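Local coordinates for protein farnesyl pyrophosphate synthetase (Staphylococcus aureus, PDB 5H9D) that probably lengthens an allylic diphosphate with isopentenyl units, using magnesium, to make heptaprenyl diphosphate, at residues 14-19 with 64-69; 33-38 with 89-94; 160-165 with 201-206; 168-173 with 197-202. All coordinates share one frame; numbering follows the deposited sequence.

Interaction 1: residues 14-19 with 64-69; sequences EQRLEK and TYQVAV
Arg16 reaches over the ring of Tyr65 in a cation-pi contact: its CZ lies 4.8 Å from the ring centroid and 24° off the ring normal. A bend at chi3 (-86°) places NE and turns the arginine chain on its way to the ring. NH1 is the guanidinium atom closest to the ring, 4.0 Å from Tyr65 CD2. The polar ends have partners beyond the pair: Arg16 NH1 forms a salt bridge with Glu62, which also accepts from Gln66 NE2, while Tyr65 OH bonds to Glu9.

Apolar contact begins at the root of the same arginine, where Arg16 CB touches Val69 CG2 at 3.4 Å. Leu17 and Val69 run antiparallel as side chains, Leu17 CD2 lying 4.0 Å from Val69 CG1. The arginine chain also passes across Gln66, with Arg16 CD 3.9 Å from Gln66 NE2.

No hydrogen bond joins the two segments. Their helix axes approach to 9.5 Å and cross at -62°, with Leu17 and Val69 as the closest backbone pair. Here the N-terminal helix 6-20 lies across the start of helix 62-85, which leads toward the first aspartate-rich motif, within the all-helical isoprenoid synthase fold.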
loop_
_atom_site.group_PDB
_atom_site.type_symbol
_atom_site.label_atom_id
_atom_site.label_comp_id
_atom_site.label_asym_id
_atom_site.label_seq_id
_atom_site.Cartn_x
_atom_site.Cartn_y
_atom_site.Cartn_z
ATOM N N GLU A 14 -13.497 -10.325 9.401
ATOM C CA GLU A 14 -13.279 -9.230 10.347
ATOM C C GLU A 14 -12.675 -9.700 11.677
ATOM O O GLU A 14 -11.957 -8.964 12.346
ATOM C CB GLU A 14 -14.621 -8.538 10.621
ATOM C CG GLU A 14 -14.510 -7.192 11.285
ATOM C CD GLU A 14 -13.884 -6.172 10.361
ATOM O OE1 GLU A 14 -13.742 -4.998 10.772
ATOM O OE2 GLU A 14 -13.541 -6.555 9.216
ATOM N N GLN A 15 -13.014 -10.926 12.064
ATOM C CA GLN A 15 -12.540 -11.531 13.302
ATOM C C GLN A 15 -11.112 -12.016 13.158
ATOM O O GLN A 15 -10.361 -12.032 14.125
ATOM C CB GLN A 15 -13.469 -12.666 13.681
ATOM C CG GLN A 15 -14.649 -12.166 14.460
ATOM C CD GLN A 15 -15.784 -13.153 14.522
ATOM O OE1 GLN A 15 -15.584 -14.369 14.531
ATOM N NE2 GLN A 15 -17.000 -12.632 14.583
ATOM N N ARG A 16 -10.758 -12.387 11.930
ATOM C CA ARG A 16 -9.433 -12.836 11.550
ATOM C C ARG A 16 -8.553 -11.582 11.441
ATOM O O ARG A 16 -7.337 -11.638 11.656
ATOM C CB ARG A 16 -9.513 -13.563 10.207
ATOM C CG ARG A 16 -9.184 -15.054 10.265
ATOM C CD ARG A 16 -9.892 -15.908 9.203
ATOM N NE ARG A 16 -11.202 -16.285 9.720
ATOM C CZ ARG A 16 -11.714 -17.515 9.695
ATOM N NH1 ARG A 16 -11.023 -18.513 9.159
ATOM N NH2 ARG A 16 -12.907 -17.743 10.235
ATOM N N LEU A 17 -9.168 -10.448 11.111
ATOM C CA LEU A 17 -8.437 -9.192 11.033
ATOM C C LEU A 17 -8.139 -8.697 12.433
ATOM O O LEU A 17 -7.064 -8.161 12.689
ATOM C CB LEU A 17 -9.237 -8.122 10.315
ATOM C CG LEU A 17 -9.030 -8.045 8.809
ATOM C CD1 LEU A 17 -10.117 -7.138 8.240
ATOM C CD2 LEU A 17 -7.624 -7.544 8.475
ATOM N N GLU A 18 -9.098 -8.863 13.334
ATOM C CA GLU A 18 -8.925 -8.445 14.713
ATOM C C GLU A 18 -7.788 -9.211 15.403
ATOM O O GLU A 18 -7.053 -8.639 16.225
ATOM C CB GLU A 18 -10.232 -8.626 15.482
ATOM C CG GLU A 18 -11.227 -7.499 15.259
ATOM C CD GLU A 18 -12.620 -7.824 15.779
ATOM O OE1 GLU A 18 -12.758 -8.676 16.679
ATOM O OE2 GLU A 18 -13.583 -7.214 15.281
ATOM N N LYS A 19 -7.634 -10.498 15.095
ATOM C CA LYS A 19 -6.530 -11.209 15.721
ATOM C C LYS A 19 -5.198 -10.753 15.098
ATOM O O LYS A 19 -4.246 -10.431 15.815
ATOM C CB LYS A 19 -6.655 -12.715 15.546
ATOM C CG LYS A 19 -5.546 -13.473 16.262
ATOM C CD LYS A 19 -5.377 -14.873 15.698
ATOM C CE LYS A 19 -4.241 -15.638 16.378
ATOM N NZ LYS A 19 -4.201 -17.049 15.907
ATOM N N THR A 64 -8.739 -18.874 1.319
ATOM C CA THR A 64 -9.369 -17.717 0.692
ATOM C C THR A 64 -9.673 -16.653 1.743
ATOM O O THR A 64 -9.646 -15.471 1.445
ATOM C CB THR A 64 -10.660 -18.088 -0.110
ATOM O OG1 THR A 64 -11.695 -18.445 0.800
ATOM C CG2 THR A 64 -10.433 -19.274 -1.036
ATOM N N TYR A 65 -9.940 -17.064 2.978
ATOM C CA TYR A 65 -10.181 -16.095 4.037
ATOM C C TYR A 65 -8.882 -15.403 4.347
ATOM O O TYR A 65 -8.886 -14.247 4.779
ATOM C CB TYR A 65 -10.632 -16.761 5.313
ATOM C CG TYR A 65 -12.057 -17.182 5.304
ATOM C CD1 TYR A 65 -13.078 -16.248 5.190
ATOM C CD2 TYR A 65 -12.391 -18.522 5.376
ATOM C CE1 TYR A 65 -14.401 -16.639 5.139
ATOM C CE2 TYR A 65 -13.724 -18.928 5.323
ATOM C CZ TYR A 65 -14.716 -17.983 5.199
ATOM O OH TYR A 65 -16.014 -18.405 5.090
ATOM N N GLN A 66 -7.766 -16.115 4.163
ATOM C CA GLN A 66 -6.477 -15.523 4.451
ATOM C C GLN A 66 -6.098 -14.480 3.393
ATOM O O GLN A 66 -5.458 -13.467 3.702
ATOM C CB GLN A 66 -5.395 -16.600 4.563
ATOM C CG GLN A 66 -5.502 -17.530 5.789
ATOM C CD GLN A 66 -5.410 -16.797 7.124
ATOM O OE1 GLN A 66 -4.499 -16.001 7.346
ATOM N NE2 GLN A 66 -6.351 -17.078 8.025
ATOM N N VAL A 67 -6.497 -14.690 2.147
ATOM C CA VAL A 67 -6.151 -13.694 1.142
ATOM C C VAL A 67 -7.040 -12.469 1.369
ATOM O O VAL A 67 -6.642 -11.332 1.155
ATOM C CB VAL A 67 -6.305 -14.259 -0.301
ATOM C CG1 VAL A 67 -5.866 -13.224 -1.317
ATOM C CG2 VAL A 67 -5.431 -15.479 -0.447
ATOM N N ALA A 68 -8.240 -12.723 1.841
ATOM C CA ALA A 68 -9.182 -11.651 2.152
ATOM C C ALA A 68 -8.611 -10.762 3.280
ATOM O O ALA A 68 -8.626 -9.532 3.165
ATOM C CB ALA A 68 -10.547 -12.259 2.549
ATOM N N VAL A 69 -8.102 -11.397 4.349
ATOM C CA VAL A 69 -7.486 -10.707 5.480
ATOM C C VAL A 69 -6.263 -9.916 4.977
ATOM O O VAL A 69 -6.055 -8.764 5.343
ATOM C CB VAL A 69 -7.070 -11.733 6.588
ATOM C CG1 VAL A 69 -6.109 -11.114 7.544
ATOM C CG2 VAL A 69 -8.297 -12.188 7.377
#

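Interaction 2: residues 33-38 with 89-94; sequences LHLLSS and DKRRGK. With PO4 (phosphate ion), chain H.
The Arg92 guanidinium has Leu35 CD1 over one face and Leu35 O at its edge, close to its plane, whereas the His34 ring meets Lys94 CB obliquely, His34 CE1 lying 3.5 Å away. Arg92 and Lys94 belong to a beta hairpin closed by a type I' turn from Arg91 to Lys94, just after the first aspartate-rich motif, and the hairpin packs against the C-terminal part of helix 26-38.

Leu35 CD1 also touches Arg91 CG at 3.7 Å, while the charged end of Arg91 forms a salt bridge with Asp83. His34 NE2 bonds to Leu95 O. Lys94 CG packs on Ser38 CB at 3.6 Å, and Lys94 NZ makes weak bonds to a phosphate ion. Arg92 NH2 has a long, weak ion pair with a second phosphate, probably from the crystallisation liquor, which may mark a diphosphate pocket.

Arg92 is extended from CG to NE (chi2 170°, chi3 -178°). Two donors grip Leu35 O from opposite faces of its carbonyl plane: Arg92 NH1 at 2.9 Å, with an N-H...O angle of 149°, and Ser38 OG at 3.1 Å.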
loop_
_atom_site.group_PDB
_atom_site.type_symbol
_atom_site.label_atom_id
_atom_site.label_comp_id
_atom_site.label_asym_id
_atom_site.label_seq_id
_atom_site.Cartn_x
_atom_site.Cartn_y
_atom_site.Cartn_z
ATOM N N LEU A 33 -6.499 -1.073 15.488
ATOM C CA LEU A 33 -7.874 -1.321 15.929
ATOM C C LEU A 33 -8.735 -0.051 15.816
ATOM O O LEU A 33 -9.924 -0.107 15.468
ATOM C CB LEU A 33 -7.881 -1.820 17.359
ATOM C CG LEU A 33 -9.284 -2.117 17.872
ATOM C CD1 LEU A 33 -9.970 -3.218 17.023
ATOM C CD2 LEU A 33 -9.191 -2.521 19.312
ATOM N N HIS A 34 -8.141 1.096 16.111
ATOM C CA HIS A 34 -8.863 2.347 15.977
ATOM C C HIS A 34 -9.393 2.432 14.539
ATOM O O HIS A 34 -10.583 2.608 14.331
ATOM C CB HIS A 34 -7.933 3.523 16.246
ATOM C CG HIS A 34 -8.570 4.858 16.040
ATOM N ND1 HIS A 34 -9.772 5.206 16.618
ATOM C CD2 HIS A 34 -8.151 5.945 15.349
ATOM C CE1 HIS A 34 -10.064 6.454 16.290
ATOM N NE2 HIS A 34 -9.096 6.924 15.520
ATOM N N LEU A 35 -8.494 2.301 13.558
ATOM C CA LEU A 35 -8.853 2.338 12.140
ATOM C C LEU A 35 -9.782 1.196 11.742
ATOM O O LEU A 35 -10.804 1.403 11.095
ATOM C CB LEU A 35 -7.599 2.260 11.284
ATOM C CG LEU A 35 -7.760 2.257 9.758
ATOM C CD1 LEU A 35 -8.352 3.589 9.289
ATOM C CD2 LEU A 35 -6.407 2.029 9.101
ATOM N N LEU A 36 -9.429 -0.021 12.134
ATOM C CA LEU A 36 -10.238 -1.178 11.788
ATOM C C LEU A 36 -11.709 -1.087 12.206
ATOM O O LEU A 36 -12.610 -1.426 11.448
ATOM C CB LEU A 36 -9.610 -2.432 12.397
ATOM C CG LEU A 36 -10.371 -3.681 11.994
ATOM C CD1 LEU A 36 -10.110 -3.911 10.526
ATOM C CD2 LEU A 36 -9.960 -4.861 12.831
ATOM N N SER A 37 -11.931 -0.628 13.427
ATOM C CA SER A 37 -13.266 -0.499 14.009
ATOM C C SER A 37 -14.053 0.774 13.693
ATOM O O SER A 37 -15.251 0.804 13.939
ATOM C CB SER A 37 -13.156 -0.622 15.523
ATOM O OG SER A 37 -12.234 0.356 15.989
ATOM N N SER A 38 -13.400 1.826 13.206
ATOM C CA SER A 38 -14.130 3.042 12.883
ATOM C C SER A 38 -14.839 2.677 11.594
ATOM O O SER A 38 -15.722 3.380 11.112
ATOM C CB SER A 38 -13.193 4.265 12.742
ATOM O OG SER A 38 -12.209 4.121 11.738
ATOM N N ASP A 89 -7.527 15.048 8.192
ATOM C CA ASP A 89 -7.995 15.212 9.570
ATOM C C ASP A 89 -8.759 14.009 10.146
ATOM O O ASP A 89 -8.440 13.498 11.234
ATOM C CB ASP A 89 -8.907 16.455 9.630
ATOM C CG ASP A 89 -9.967 16.456 8.508
ATOM O OD1 ASP A 89 -11.164 16.730 8.786
ATOM O OD2 ASP A 89 -9.592 16.175 7.340
ATOM N N LYS A 90 -9.770 13.567 9.405
ATOM C CA LYS A 90 -10.608 12.485 9.855
ATOM C C LYS A 90 -10.680 11.353 8.833
ATOM O O LYS A 90 -10.683 11.574 7.634
ATOM C CB LYS A 90 -12.006 13.051 10.154
ATOM C CG LYS A 90 -11.986 14.412 10.889
ATOM C CD LYS A 90 -12.241 14.299 12.405
ATOM C CE LYS A 90 -13.716 13.910 12.751
ATOM N NZ LYS A 90 -13.893 13.252 14.119
ATOM N N ARG A 91 -10.740 10.128 9.336
ATOM C CA ARG A 91 -10.819 8.940 8.514
ATOM C C ARG A 91 -11.939 8.124 9.101
ATOM O O ARG A 91 -11.969 7.881 10.303
ATOM C CB ARG A 91 -9.505 8.138 8.591
ATOM C CG ARG A 91 -9.549 6.789 7.875
ATOM C CD ARG A 91 -8.681 6.810 6.645
ATOM N NE ARG A 91 -9.470 6.727 5.424
ATOM C CZ ARG A 91 -9.046 7.119 4.224
ATOM N NH1 ARG A 91 -7.827 7.632 4.081
ATOM N NH2 ARG A 91 -9.833 6.977 3.164
ATOM N N ARG A 92 -12.861 7.694 8.256
ATOM C CA ARG A 92 -13.996 6.894 8.713
ATOM C C ARG A 92 -14.766 7.530 9.881
ATOM O O ARG A 92 -15.407 6.827 10.657
ATOM C CB ARG A 92 -13.523 5.467 9.079
ATOM C CG ARG A 92 -13.099 4.620 7.875
ATOM C CD ARG A 92 -12.409 3.335 8.277
ATOM N NE ARG A 92 -11.982 2.584 7.089
ATOM C CZ ARG A 92 -11.312 1.425 7.094
ATOM N NH1 ARG A 92 -10.949 0.811 8.220
ATOM N NH2 ARG A 92 -10.990 0.867 5.944
ATOM N N GLY A 93 -14.702 8.856 10.004
ATOM C CA GLY A 93 -15.424 9.537 11.069
ATOM C C GLY A 93 -14.672 9.802 12.368
ATOM O O GLY A 93 -15.191 10.478 13.270
ATOM N N LYS A 94 -13.456 9.272 12.488
ATOM C CA LYS A 94 -12.668 9.494 13.690
ATOM C C LYS A 94 -11.312 10.051 13.253
ATOM O O LYS A 94 -11.039 10.164 12.058
ATOM C CB LYS A 94 -12.500 8.188 14.458
ATOM C CG LYS A 94 -13.782 7.352 14.524
ATOM C CD LYS A 94 -14.907 8.040 15.284
ATOM C CE LYS A 94 -14.631 8.072 16.802
ATOM N NZ LYS A 94 -13.518 9.034 17.219
HETATM P P PO4 H . -11.249 9.617 19.985
HETATM O O1 PO4 H . -11.720 8.319 20.531
HETATM O O2 PO4 H . -10.344 10.271 20.967
HETATM O O3 PO4 H . -10.516 9.381 18.715
HETATM O O4 PO4 H . -12.416 10.499 19.726
#

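Interaction 3: residues 160-165 with 201-206; sequences NYLRRI and IGMSFQ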
loop_
_atom_site.group_PDB
_atom_site.type_symbol
_atom_site.label_atom_id
_atom_site.label_comp_id
_atom_site.label_asym_id
_atom_site.label_seq_id
_atom_site.Cartn_x
_atom_site.Cartn_y
_atom_site.Cartn_z
ATOM N N ASN A 160 -5.153 9.694 -19.693
ATOM C CA ASN A 160 -4.161 9.665 -18.630
ATOM C C ASN A 160 -4.793 9.662 -17.217
ATOM O O ASN A 160 -4.173 9.211 -16.250
ATOM C CB ASN A 160 -3.211 10.852 -18.824
ATOM C CG ASN A 160 -2.025 10.817 -17.885
ATOM O OD1 ASN A 160 -1.136 9.951 -18.001
ATOM N ND2 ASN A 160 -1.996 11.768 -16.942
ATOM N N TYR A 161 -6.019 10.172 -17.097
ATOM C CA TYR A 161 -6.697 10.178 -15.804
ATOM C C TYR A 161 -7.146 8.755 -15.530
ATOM O O TYR A 161 -7.111 8.304 -14.399
ATOM C CB TYR A 161 -7.892 11.148 -15.802
ATOM C CG TYR A 161 -8.985 10.766 -14.832
ATOM C CD1 TYR A 161 -9.895 9.742 -15.158
ATOM C CD2 TYR A 161 -9.058 11.333 -13.558
ATOM C CE1 TYR A 161 -10.819 9.286 -14.257
ATOM C CE2 TYR A 161 -9.994 10.882 -12.624
ATOM C CZ TYR A 161 -10.868 9.845 -12.986
ATOM O OH TYR A 161 -11.760 9.293 -12.083
ATOM N N LEU A 162 -7.556 8.047 -16.580
ATOM C CA LEU A 162 -8.007 6.650 -16.465
ATOM C C LEU A 162 -6.874 5.702 -16.037
ATOM O O LEU A 162 -7.068 4.757 -15.254
ATOM C CB LEU A 162 -8.551 6.165 -17.810
ATOM C CG LEU A 162 -9.859 6.795 -18.273
ATOM C CD1 LEU A 162 -10.273 6.079 -19.518
ATOM C CD2 LEU A 162 -10.952 6.699 -17.207
ATOM N N ARG A 163 -5.692 5.960 -16.582
ATOM C CA ARG A 163 -4.520 5.158 -16.296
ATOM C C ARG A 163 -4.168 5.369 -14.818
ATOM O O ARG A 163 -3.640 4.472 -14.146
ATOM C CB ARG A 163 -3.403 5.605 -17.260
ATOM C CG ARG A 163 -2.140 4.764 -17.300
ATOM C CD ARG A 163 -1.530 4.781 -18.704
ATOM N NE ARG A 163 -1.551 6.116 -19.289
ATOM C CZ ARG A 163 -1.381 6.367 -20.589
ATOM N NH1 ARG A 163 -1.169 5.363 -21.437
ATOM N NH2 ARG A 163 -1.452 7.617 -21.051
ATOM N N ARG A 164 -4.522 6.553 -14.317
ATOM C CA ARG A 164 -4.263 6.957 -12.938
ATOM C C ARG A 164 -5.238 6.334 -11.955
ATOM O O ARG A 164 -4.857 6.065 -10.815
ATOM C CB ARG A 164 -4.303 8.495 -12.803
ATOM C CG ARG A 164 -3.713 9.081 -11.492
ATOM C CD ARG A 164 -3.435 10.609 -11.588
ATOM N NE ARG A 164 -4.661 11.399 -11.431
ATOM C CZ ARG A 164 -5.021 12.421 -12.213
ATOM N NH1 ARG A 164 -4.247 12.810 -13.223
ATOM N NH2 ARG A 164 -6.179 13.035 -12.012
ATOM N N ILE A 165 -6.489 6.113 -12.351
ATOM C CA ILE A 165 -7.416 5.505 -11.403
ATOM C C ILE A 165 -7.351 3.992 -11.518
ATOM O O ILE A 165 -7.910 3.252 -10.711
ATOM C CB ILE A 165 -8.871 6.008 -11.579
ATOM C CG1 ILE A 165 -9.419 5.605 -12.925
ATOM C CG2 ILE A 165 -8.915 7.521 -11.392
ATOM C CD1 ILE A 165 -10.845 5.907 -13.038
ATOM N N ILE A 201 -15.294 -3.013 -12.200
ATOM C CA ILE A 201 -15.972 -2.523 -11.013
ATOM C C ILE A 201 -15.096 -1.467 -10.370
ATOM O O ILE A 201 -15.587 -0.425 -9.966
ATOM C CB ILE A 201 -16.236 -3.668 -10.015
ATOM C CG1 ILE A 201 -17.599 -4.288 -10.333
ATOM C CG2 ILE A 201 -16.114 -3.159 -8.531
ATOM C CD1 ILE A 201 -17.572 -5.774 -10.329
ATOM N N GLY A 202 -13.792 -1.747 -10.297
ATOM C CA GLY A 202 -12.832 -0.820 -9.724
ATOM C C GLY A 202 -12.752 0.517 -10.442
ATOM O O GLY A 202 -12.607 1.546 -9.795
ATOM N N MET A 203 -12.822 0.518 -11.770
ATOM C CA MET A 203 -12.780 1.768 -12.536
ATOM C C MET A 203 -14.041 2.568 -12.234
ATOM O O MET A 203 -13.983 3.773 -11.955
ATOM C CB MET A 203 -12.693 1.487 -14.047
ATOM C CG MET A 203 -11.401 0.767 -14.480
ATOM S SD MET A 203 -9.940 1.793 -14.367
ATOM C CE MET A 203 -10.370 3.151 -15.472
ATOM N N SER A 204 -15.182 1.893 -12.272
ATOM C CA SER A 204 -16.445 2.543 -11.969
ATOM C C SER A 204 -16.449 3.098 -10.539
ATOM O O SER A 204 -16.923 4.210 -10.276
ATOM C CB SER A 204 -17.576 1.550 -12.110
ATOM O OG SER A 204 -18.651 1.943 -11.279
ATOM N N PHE A 205 -15.918 2.291 -9.626
ATOM C CA PHE A 205 -15.818 2.610 -8.223
ATOM C C PHE A 205 -15.244 4.011 -8.048
ATOM O O PHE A 205 -15.911 4.909 -7.524
ATOM C CB PHE A 205 -14.906 1.572 -7.560
ATOM C CG PHE A 205 -14.846 1.670 -6.045
ATOM C CD1 PHE A 205 -16.000 1.600 -5.276
ATOM C CD2 PHE A 205 -13.629 1.779 -5.388
ATOM C CE1 PHE A 205 -15.931 1.633 -3.885
ATOM C CE2 PHE A 205 -13.559 1.807 -4.009
ATOM C CZ PHE A 205 -14.702 1.733 -3.260
ATOM N N GLN A 206 -13.997 4.180 -8.493
ATOM C CA GLN A 206 -13.272 5.443 -8.399
ATOM C C GLN A 206 -13.956 6.603 -9.118
ATOM O O GLN A 206 -13.979 7.721 -8.611
ATOM C CB GLN A 206 -11.840 5.276 -8.952
ATOM C CG GLN A 206 -10.924 6.491 -8.715
ATOM C CD GLN A 206 -10.845 6.871 -7.217
ATOM O OE1 GLN A 206 -10.331 6.101 -6.396
ATOM N NE2 GLN A 206 -11.376 8.059 -6.868
#
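Ile165 and Gln206 bring the two backbones closest, their CA atoms 6.6 Å apart, where the helical segments 160-165 and 201-206 cross at 109° with axes 10.3 Å apart. No hydrogen bond bridges them, and the contact is buried and carried mainly by side chains.

Ile165 meets two residues of the other helix with different branches. Its CG2 rests against Gln206 CG at 3.5 Å, and its CG1 faces Met203 CE at 3.7 Å. CG1 stands between the backbone N and the carbonyl carbon (chi1 64°), which directs this branch at the methionine. Met203 is bent at chi2 and again at chi3 (-59°), the latter torsion placing CE within 4.0 Å of Leu162 CD2, so one methyl packs against both aliphatic residues. Met203 crosses each of them at about a right angle.

Within its side chain, Gln206 meets Ile165 through CB and CG; its OE1 is hydrogen-bonded to Thr169 OG1. Tyr161 OH bonds to Asp210, in the second aspartate-rich motif, so the crossing adjoins what is probably the metal-binding end of helix 188-215. Tyr287 of helix 276-296 packs on Leu162 and Met203, while Leu236 and Leu239 of helix 236-243 lie against Tyr161.

Interaction 4: residues 168-173 with 197-202; sequences KTALLI and IGHYIG
Ile173 N donates to Ala170 O at 2.9 Å, a bond within the helix that links the two residues doing most of the packing against segment 197-202. No hydrogen bond passes between the segments. Instead, nearly antiparallel helices (151° between their directions) come within 7.4 Å axis to axis, and Ala170 CA lies just 3.9 Å from Gly202 CA.

Two glycines make this proximity possible. A CB on Gly202 would fall 2.6 Å from Ala170 CA, and one on Gly198 would fall 3.0 Å from Ile173 O, both clashes. Ala170 can therefore lie directly on the Gly202 backbone, Ala170 CB resting 3.8 Å from Gly202 C and also near His199 O. Ile173 forks over this surface: CG2, anti to its own backbone N, sits 3.5 Å from Gly198 O, while CG1, turned anti to the carbonyl carbon (chi1 -54°), lies against Gly202 CA. The same CG2 meets Ile201 CG2 at 4.0 Å, the two isoleucines meeting crosswise.

This close glycine-lined seam pairs helices 158-183 and 188-215. Val43 and Arg44 of helix 43-51 pack on Ile173, and Phe47 of that helix on Ile201; helix 276-296 flanks Ile197 and Tyr200.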
loop_
_atom_site.group_PDB
_atom_site.type_symbol
_atom_site.label_atom_id
_atom_site.label_comp_id
_atom_site.label_asym_id
_atom_site.label_seq_id
_atom_site.Cartn_x
_atom_site.Cartn_y
_atom_site.Cartn_z
ATOM N N LYS A 168 -4.171 3.456 -9.050
ATOM C CA LYS A 168 -4.647 3.928 -7.757
ATOM C C LYS A 168 -5.774 3.124 -7.088
ATOM O O LYS A 168 -5.733 2.933 -5.872
ATOM C CB LYS A 168 -5.066 5.401 -7.911
ATOM C CG LYS A 168 -5.951 6.023 -6.820
ATOM C CD LYS A 168 -6.331 7.461 -7.242
ATOM C CE LYS A 168 -7.595 8.021 -6.569
ATOM N NZ LYS A 168 -7.442 8.428 -5.125
ATOM N N THR A 169 -6.748 2.621 -7.848
ATOM C CA THR A 169 -7.877 1.922 -7.232
ATOM C C THR A 169 -8.351 0.617 -7.851
ATOM O O THR A 169 -8.608 -0.358 -7.145
ATOM C CB THR A 169 -9.100 2.859 -7.173
ATOM O OG1 THR A 169 -8.730 4.066 -6.511
ATOM C CG2 THR A 169 -10.235 2.232 -6.425
ATOM N N ALA A 170 -8.510 0.608 -9.165
ATOM C CA ALA A 170 -8.986 -0.567 -9.885
ATOM C C ALA A 170 -8.104 -1.817 -9.711
ATOM O O ALA A 170 -8.599 -2.940 -9.535
ATOM C CB ALA A 170 -9.125 -0.220 -11.369
ATOM N N LEU A 171 -6.797 -1.589 -9.742
ATOM C CA LEU A 171 -5.789 -2.635 -9.631
ATOM C C LEU A 171 -5.898 -3.563 -8.440
ATOM O O LEU A 171 -5.597 -4.735 -8.554
ATOM C CB LEU A 171 -4.419 -1.985 -9.644
ATOM C CG LEU A 171 -3.321 -2.727 -10.370
ATOM C CD1 LEU A 171 -3.898 -3.372 -11.606
ATOM C CD2 LEU A 171 -2.196 -1.729 -10.710
ATOM N N LEU A 172 -6.322 -3.055 -7.293
ATOM C CA LEU A 172 -6.444 -3.909 -6.118
ATOM C C LEU A 172 -7.811 -4.592 -6.058
ATOM O O LEU A 172 -8.014 -5.518 -5.278
ATOM C CB LEU A 172 -6.193 -3.099 -4.835
ATOM C CG LEU A 172 -5.573 -3.856 -3.645
ATOM C CD1 LEU A 172 -4.160 -4.350 -4.005
ATOM C CD2 LEU A 172 -5.504 -2.935 -2.451
ATOM N N ILE A 173 -8.760 -4.125 -6.863
ATOM C CA ILE A 173 -10.082 -4.742 -6.895
ATOM C C ILE A 173 -9.924 -5.901 -7.880
ATOM O O ILE A 173 -10.494 -6.981 -7.728
ATOM C CB ILE A 173 -11.126 -3.764 -7.396
ATOM C CG1 ILE A 173 -11.086 -2.481 -6.555
ATOM C CG2 ILE A 173 -12.479 -4.377 -7.292
ATOM C CD1 ILE A 173 -11.603 -2.640 -5.125
ATOM N N ILE A 197 -13.939 -8.581 -14.613
ATOM C CA ILE A 197 -15.116 -8.085 -13.890
ATOM C C ILE A 197 -14.654 -7.130 -12.781
ATOM O O ILE A 197 -15.148 -5.995 -12.652
ATOM C CB ILE A 197 -15.898 -9.215 -13.207
ATOM C CG1 ILE A 197 -16.573 -10.099 -14.257
ATOM C CG2 ILE A 197 -16.924 -8.618 -12.245
ATOM C CD1 ILE A 197 -17.328 -11.242 -13.690
ATOM N N GLY A 198 -13.700 -7.614 -11.987
ATOM C CA GLY A 198 -13.158 -6.815 -10.908
ATOM C C GLY A 198 -12.521 -5.519 -11.382
ATOM O O GLY A 198 -12.713 -4.467 -10.781
ATOM N N HIS A 199 -11.744 -5.585 -12.458
ATOM C CA HIS A 199 -11.121 -4.383 -12.966
ATOM C C HIS A 199 -12.152 -3.333 -13.367
ATOM O O HIS A 199 -11.956 -2.159 -13.063
ATOM C CB HIS A 199 -10.197 -4.715 -14.138
ATOM C CG HIS A 199 -9.788 -3.522 -14.941
ATOM N ND1 HIS A 199 -10.573 -2.997 -15.940
ATOM C CD2 HIS A 199 -8.715 -2.713 -14.851
ATOM C CE1 HIS A 199 -10.003 -1.915 -16.431
ATOM N NE2 HIS A 199 -8.871 -1.722 -15.784
ATOM N N TYR A 200 -13.236 -3.742 -14.037
ATOM C CA TYR A 200 -14.302 -2.788 -14.440
ATOM C C TYR A 200 -15.049 -2.199 -13.227
ATOM O O TYR A 200 -15.411 -1.025 -13.236
ATOM C CB TYR A 200 -15.356 -3.422 -15.390
ATOM C CG TYR A 200 -14.849 -3.877 -16.748
ATOM C CD1 TYR A 200 -13.820 -3.197 -17.397
ATOM C CD2 TYR A 200 -15.429 -4.963 -17.398
ATOM C CE1 TYR A 200 -13.385 -3.579 -18.652
ATOM C CE2 TYR A 200 -15.008 -5.353 -18.656
ATOM C CZ TYR A 200 -13.981 -4.652 -19.283
ATOM O OH TYR A 200 -13.578 -4.996 -20.557
ATOM N N ILE A 201 -15.294 -3.013 -12.200
ATOM C CA ILE A 201 -15.972 -2.523 -11.013
ATOM C C ILE A 201 -15.096 -1.467 -10.370
ATOM O O ILE A 201 -15.587 -0.425 -9.966
ATOM C CB ILE A 201 -16.236 -3.668 -10.015
ATOM C CG1 ILE A 201 -17.599 -4.288 -10.333
ATOM C CG2 ILE A 201 -16.114 -3.159 -8.531
ATOM C CD1 ILE A 201 -17.572 -5.774 -10.329
ATOM N N GLY A 202 -13.792 -1.747 -10.297
ATOM C CA GLY A 202 -12.832 -0.820 -9.724
ATOM C C GLY A 202 -12.752 0.517 -10.442
ATOM O O GLY A 202 -12.607 1.546 -9.795
#

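How the interactions relate
Along the chain, interactions 1 and 2 interleave, whereas interactions 3 and 4 both come later. Interactions 3 and 4 share Ile201 and Gly202 and have centres about 8 Å apart. Their relative geometry differs, a steep crossing giving way to close antiparallel pairing that begins at the pi-type turn at 168-170. Interactions 1 and 2 have centres about 19 Å apart and touch through Leu36, which packs against Glu14, Leu17 and Glu18. Interactions 1 and 4 approach only to about 9 Å between nearest atoms. Interactions 1 and 2 thus join the N-terminal helices 6-20 and 26-38 to helix 62-85 and the hairpin that follows it, while interactions 3 and 4 pair helices 158-183 and 188-215 nearer the centre of the chain.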